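Local coordinates for protein putative xanthine dehydrogenase YAGS fad-binding subunit (Escherichia coli, PDB 5G5G) that probably serves as the molybdenum-binding catalytic subunit of a periplasmic aldehyde oxidase, carrying a dioxothiomolybdenum centre on pterin cytosine dinucleotide, at residues 449-454 / 459-464; 589-594 / 703-708. All coordinates share one frame; numbering follows the deposited sequence.

Contact 1 (449-454 / 459-464)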
loop_
_atom_site.group_PDB
_atom_site.type_symbol
_atom_site.label_atom_id
_atom_site.label_comp_id
_atom_site.label_asym_id
_atom_site.label_seq_id
_atom_site.Cartn_x
_atom_site.Cartn_y
_atom_site.Cartn_z
ATOM N N ALA C 449 -8.800 -18.016 25.945
ATOM C CA ALA C 449 -7.371 -18.019 26.154
ATOM C C ALA C 449 -6.975 -19.025 27.208
ATOM O O ALA C 449 -7.773 -19.428 28.048
ATOM C CB ALA C 449 -6.896 -16.622 26.555
ATOM N N ARG C 450 -5.736 -19.479 27.134
ATOM C CA ARG C 450 -5.139 -20.331 28.152
ATOM C C ARG C 450 -3.986 -19.526 28.739
ATOM O O ARG C 450 -3.213 -18.925 28.002
ATOM C CB ARG C 450 -4.644 -21.622 27.487
ATOM C CG ARG C 450 -4.033 -22.627 28.412
ATOM C CD ARG C 450 -3.992 -24.044 27.791
ATOM N NE ARG C 450 -3.456 -24.079 26.436
ATOM C CZ ARG C 450 -4.049 -24.518 25.311
ATOM N NH1 ARG C 450 -5.297 -24.991 25.261
ATOM N NH2 ARG C 450 -3.367 -24.478 24.195
ATOM N N VAL C 451 -3.929 -19.431 30.061
ATOM C CA VAL C 451 -2.863 -18.689 30.756
ATOM C C VAL C 451 -2.240 -19.617 31.793
ATOM O O VAL C 451 -2.949 -20.283 32.546
ATOM C CB VAL C 451 -3.391 -17.431 31.435
ATOM C CG1 VAL C 451 -2.242 -16.609 32.054
ATOM C CG2 VAL C 451 -4.137 -16.579 30.433
ATOM N N HIS C 452 -0.921 -19.676 31.796
ATOM C CA HIS C 452 -0.164 -20.538 32.730
ATOM C C HIS C 452 0.718 -19.703 33.638
ATOM O O HIS C 452 1.373 -18.737 33.158
ATOM C CB HIS C 452 0.788 -21.432 32.021
ATOM C CG HIS C 452 0.218 -22.162 30.858
ATOM N ND1 HIS C 452 -0.239 -23.456 30.967
ATOM C CD2 HIS C 452 0.091 -21.823 29.560
ATOM C CE1 HIS C 452 -0.623 -23.887 29.780
ATOM N NE2 HIS C 452 -0.421 -22.921 28.907
ATOM N N LEU C 453 0.732 -20.038 34.921
ATOM C CA LEU C 453 1.761 -19.521 35.835
ATOM C C LEU C 453 2.807 -20.620 35.908
ATOM O O LEU C 453 2.519 -21.732 36.411
ATOM C CB LEU C 453 1.208 -19.222 37.228
ATOM C CG LEU C 453 2.218 -18.737 38.274
ATOM C CD1 LEU C 453 2.817 -17.392 37.856
ATOM C CD2 LEU C 453 1.601 -18.607 39.659
ATOM N N GLU C 454 3.998 -20.305 35.414
ATOM C CA GLU C 454 5.108 -21.264 35.326
ATOM C C GLU C 454 5.828 -21.380 36.687
ATOM O O GLU C 454 5.724 -20.510 37.521
ATOM C CB GLU C 454 6.101 -20.834 34.221
ATOM C CG GLU C 454 5.487 -20.542 32.837
ATOM C CD GLU C 454 4.981 -21.790 32.104
ATOM O OE1 GLU C 454 5.203 -22.921 32.580
ATOM O OE2 GLU C 454 4.365 -21.627 31.019
ATOM N N VAL C 459 4.742 -15.978 33.189
ATOM C CA VAL C 459 3.360 -16.233 32.815
ATOM C C VAL C 459 3.369 -16.512 31.305
ATOM O O VAL C 459 4.136 -15.877 30.550
ATOM C CB VAL C 459 2.462 -15.039 33.180
ATOM C CG1 VAL C 459 1.076 -15.177 32.544
ATOM C CG2 VAL C 459 2.364 -14.894 34.685
ATOM N N THR C 460 2.595 -17.509 30.871
ATOM C CA THR C 460 2.490 -17.832 29.443
ATOM C C THR C 460 1.035 -17.670 28.985
ATOM O O THR C 460 0.156 -18.261 29.581
ATOM C CB THR C 460 2.960 -19.270 29.162
ATOM O OG1 THR C 460 4.298 -19.435 29.686
ATOM C CG2 THR C 460 2.941 -19.564 27.684
ATOM N N VAL C 461 0.792 -16.880 27.967
ATOM C CA VAL C 461 -0.539 -16.693 27.406
ATOM C C VAL C 461 -0.572 -17.385 26.039
ATOM O O VAL C 461 0.324 -17.156 25.247
ATOM C CB VAL C 461 -0.873 -15.223 27.203
ATOM C CG1 VAL C 461 -2.189 -15.044 26.467
ATOM C CG2 VAL C 461 -0.891 -14.497 28.552
ATOM N N GLU C 462 -1.576 -18.240 25.820
ATOM C CA GLU C 462 -1.814 -18.841 24.500
ATOM C C GLU C 462 -3.229 -18.529 24.036
ATOM O O GLU C 462 -4.190 -18.818 24.743
ATOM C CB GLU C 462 -1.663 -20.343 24.551
ATOM C CG GLU C 462 -0.247 -20.791 24.960
ATOM C CD GLU C 462 -0.144 -22.220 25.456
ATOM O OE1 GLU C 462 -1.091 -22.740 26.097
ATOM O OE2 GLU C 462 0.928 -22.798 25.263
ATOM N N THR C 463 -3.348 -18.020 22.828
ATOM C CA THR C 463 -4.655 -17.850 22.189
ATOM C C THR C 463 -4.467 -17.784 20.663
ATOM O O THR C 463 -3.423 -17.356 20.192
ATOM C CB THR C 463 -5.365 -16.605 22.758
ATOM O OG1 THR C 463 -6.623 -16.427 22.108
ATOM C CG2 THR C 463 -4.481 -15.330 22.623
ATOM N N ASP C 464 -5.463 -18.173 19.891
ATOM C CA ASP C 464 -5.303 -18.114 18.436
ATOM C C ASP C 464 -5.505 -16.695 17.836
ATOM O O ASP C 464 -5.480 -16.500 16.602
ATOM C CB ASP C 464 -6.209 -19.130 17.731
ATOM C CG ASP C 464 -7.651 -18.656 17.533
ATOM O OD1 ASP C 464 -8.047 -17.565 18.054
ATOM O OD2 ASP C 464 -8.436 -19.402 16.878
#
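Glu462 reaches across a β-hairpin and takes two donors on one oxygen, OE1: Arg450 NE at 2.7 Å, as a salt bridge, and His452 NE2 at 2.9 Å. The two arrive from opposite faces of the carboxylate plane. NE comes almost in line with the C-O bond, whereas NE2 comes from well above the plane, and both guanidinium and imidazole stand nearly perpendicular to the carboxylate. With CG anti to the carbonyl carbon (chi1 -62°) and the chain extended beyond it, Glu462 brings OE1 between its two donors. Arg450 NH1 is taken by Glu569 and His452 ND1 by Thr567 OG1, so imidazole is tied at both nitrogens. With an alanine at Glu462, His452 NE2 and Arg450 NE would probably lose their shared acceptor. Near the turn, Thr460 OG1 donates to the anti lone pair of Glu454 OE2 at 2.6 Å; the same oxygen also forms a salt bridge with Arg565.

The backbones are satisfied in antiparallel fashion: the hydrogen-bonded pairs Arg450-Glu462 and His452-Thr460 each make two N-H to O bonds. From the other face project Val451, Leu453, Val459 and Val461, with Val451 CG1 3.6 Å from Val459 CG1. Helix 511-534 packs against the strand 447-453 half of this apolar face and helix 472-484 against the strand 459-462 half, while strands 566-574 and 491-494 flank the hairpin in the sheet.

Contact 2 (589-594 / 703-708)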
loop_
_atom_site.group_PDB
_atom_site.type_symbol
_atom_site.label_atom_id
_atom_site.label_comp_id
_atom_site.label_asym_id
_atom_site.label_seq_id
_atom_site.Cartn_x
_atom_site.Cartn_y
_atom_site.Cartn_z
ATOM N N HIS C 589 -12.108 14.600 13.241
ATOM C CA HIS C 589 -10.963 14.744 12.371
ATOM C C HIS C 589 -10.852 16.136 11.832
ATOM O O HIS C 589 -11.837 16.651 11.259
ATOM C CB HIS C 589 -11.095 13.805 11.184
ATOM C CG HIS C 589 -10.944 12.369 11.542
ATOM N ND1 HIS C 589 -9.742 11.830 11.949
ATOM C CD2 HIS C 589 -11.851 11.377 11.625
ATOM C CE1 HIS C 589 -9.910 10.553 12.217
ATOM N NE2 HIS C 589 -11.181 10.254 12.040
ATOM N N PHE C 590 -9.668 16.741 12.006
ATOM C CA PHE C 590 -9.405 18.145 11.627
ATOM C C PHE C 590 -8.174 18.165 10.733
ATOM O O PHE C 590 -7.162 17.556 11.097
ATOM C CB PHE C 590 -9.157 19.039 12.863
ATOM C CG PHE C 590 -10.356 19.255 13.704
ATOM C CD1 PHE C 590 -10.730 18.292 14.641
ATOM C CD2 PHE C 590 -11.157 20.403 13.549
ATOM C CE1 PHE C 590 -11.866 18.475 15.410
ATOM C CE2 PHE C 590 -12.253 20.613 14.360
ATOM C CZ PHE C 590 -12.645 19.615 15.276
ATOM N N VAL C 591 -8.281 18.746 9.537
ATOM C CA VAL C 591 -7.215 18.721 8.546
ATOM C C VAL C 591 -6.948 20.088 7.961
ATOM O O VAL C 591 -7.891 20.861 7.703
ATOM C CB VAL C 591 -7.598 17.786 7.356
ATOM C CG1 VAL C 591 -6.560 17.872 6.264
ATOM C CG2 VAL C 591 -7.809 16.370 7.851
ATOM N N GLU C 592 -5.671 20.383 7.754
ATOM C CA GLU C 592 -5.260 21.539 6.983
ATOM C C GLU C 592 -4.602 21.036 5.710
ATOM O O GLU C 592 -3.710 20.135 5.782
ATOM C CB GLU C 592 -4.318 22.439 7.815
ATOM C CG GLU C 592 -3.775 23.655 7.066
ATOM C CD GLU C 592 -2.763 24.439 7.892
ATOM O OE1 GLU C 592 -3.093 24.926 8.967
ATOM O OE2 GLU C 592 -1.631 24.610 7.433
ATOM N N VAL C 593 -5.038 21.544 4.551
ATOM C CA VAL C 593 -4.447 21.143 3.285
ATOM C C VAL C 593 -3.904 22.326 2.537
ATOM O O VAL C 593 -4.326 23.485 2.780
ATOM C CB VAL C 593 -5.435 20.488 2.310
ATOM C CG1 VAL C 593 -5.950 19.249 2.933
ATOM C CG2 VAL C 593 -6.577 21.450 1.948
ATOM N N GLY C 594 -2.999 22.046 1.595
ATOM C CA GLY C 594 -2.572 23.061 0.661
ATOM C C GLY C 594 -2.985 22.567 -0.728
ATOM O O GLY C 594 -2.880 21.367 -1.014
ATOM N N ALA C 703 -11.477 16.315 2.023
ATOM C CA ALA C 703 -12.339 16.915 1.000
ATOM C C ALA C 703 -12.902 18.281 1.418
ATOM O O ALA C 703 -12.847 19.232 0.631
ATOM C CB ALA C 703 -13.495 15.981 0.645
ATOM N N ASN C 704 -13.389 18.372 2.661
ATOM C CA ASN C 704 -13.938 19.591 3.183
ATOM C C ASN C 704 -12.841 20.692 3.278
ATOM O O ASN C 704 -13.111 21.861 3.061
ATOM C CB ASN C 704 -14.568 19.318 4.512
ATOM C CG ASN C 704 -15.875 18.481 4.405
ATOM O OD1 ASN C 704 -16.505 18.405 3.366
ATOM N ND2 ASN C 704 -16.277 17.915 5.496
ATOM N N ALA C 705 -11.618 20.293 3.620
ATOM C CA ALA C 705 -10.462 21.211 3.645
ATOM C C ALA C 705 -10.106 21.690 2.260
ATOM O O ALA C 705 -9.770 22.847 2.077
ATOM C CB ALA C 705 -9.239 20.549 4.330
ATOM N N VAL C 706 -10.133 20.792 1.265
ATOM C CA VAL C 706 -9.954 21.211 -0.133
ATOM C C VAL C 706 -11.015 22.215 -0.589
ATOM O O VAL C 706 -10.689 23.212 -1.249
ATOM C CB VAL C 706 -9.907 19.999 -1.091
ATOM C CG1 VAL C 706 -9.968 20.442 -2.543
ATOM C CG2 VAL C 706 -8.659 19.113 -0.826
ATOM N N TYR C 707 -12.274 21.961 -0.204
ATOM C CA TYR C 707 -13.318 22.937 -0.475
ATOM C C TYR C 707 -12.993 24.287 0.179
ATOM O O TYR C 707 -13.108 25.356 -0.455
ATOM C CB TYR C 707 -14.691 22.470 -0.021
ATOM C CG TYR C 707 -15.726 23.563 -0.198
ATOM C CD1 TYR C 707 -16.129 23.957 -1.470
ATOM C CD2 TYR C 707 -16.287 24.223 0.892
ATOM C CE1 TYR C 707 -17.052 24.982 -1.664
ATOM C CE2 TYR C 707 -17.209 25.240 0.687
ATOM C CZ TYR C 707 -17.579 25.610 -0.582
ATOM O OH TYR C 707 -18.482 26.598 -0.783
ATOM N N ASN C 708 -12.647 24.251 1.461
ATOM C CA ASN C 708 -12.323 25.488 2.150
ATOM C C ASN C 708 -11.117 26.185 1.467
ATOM O O ASN C 708 -11.049 27.416 1.368
ATOM C CB ASN C 708 -12.039 25.219 3.619
ATOM C CG ASN C 708 -11.716 26.486 4.395
ATOM O OD1 ASN C 708 -10.567 26.727 4.764
ATOM N ND2 ASN C 708 -12.720 27.337 4.591
#
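A helix lying on one face of a mixed sheet packs here in plain α/β fashion, Val591 and Val593 of strand 584-596 meeting Ala705 and Val706 of helix 698-710. The short segments cross at -47°, with their axes 7.6 Å apart at the closest point, a close approach consistent with the small alanine that faces the strand. Ala705 CB points at the strand and is met by both valines. It lies 3.6 Å from Val591 O and 4.3 Å from Val591 CG1, and Val593 closes on it with both branches, CG2 at 3.7 Å from Ala705 CB and CG1 at 3.8 Å from the same methyl. Val593 CG2 does most of the work. With CG1 anti to the carbonyl carbon (chi1 -62°), CG2 falls between the backbone N and the carbonyl carbon, and from there it rests against the helix backbone, 3.5 Å from Ala705 O. It also reaches Val706, whose CG2 stands 4.2 Å from Val593 CG2 at the side of the patch; Val602 of the adjoining strand 602-612 touches Val706 as well.

Polar groups are paired around this patch. Glu592, pointing away from the helix, is held by Arg605, Arg606 and His433. Asn704 and Asn708 bond to Val435 O and His433 N respectively on strand 429-441, and Tyr707 OH bonds to Glu370.

Between the two segments themselves there are only van der Waals contacts, methyl on methyl and methyl on carbonyl oxygen, all buried. Such a seam depends on shape and on exclusion of water rather than on directed bonds; the hydrogen bonds of Asn704 and Asn708 go instead to the neighbouring strand 429-441.

From the N terminus, strand 2-3 already belongs to the sheet of contact 1. Much later strand 429-441 enters the sheet of contact 2, and the chain then crosses back to the sheet of contact 1, where that contact closes a hairpin with just four residues between its segments. Strand 566-574 pairs beside the hairpin before the chain returns to the other sheet as strand 584-596. Contact 2 closes a far longer loop, 108 residues. The two are in series, neither nested nor crossed, their centres 47 Å apart on opposite sides of the chain's centre. Contact 1 joins neighbouring strands within one sheet, while contact 2 packs a helix from near the C terminus onto the other.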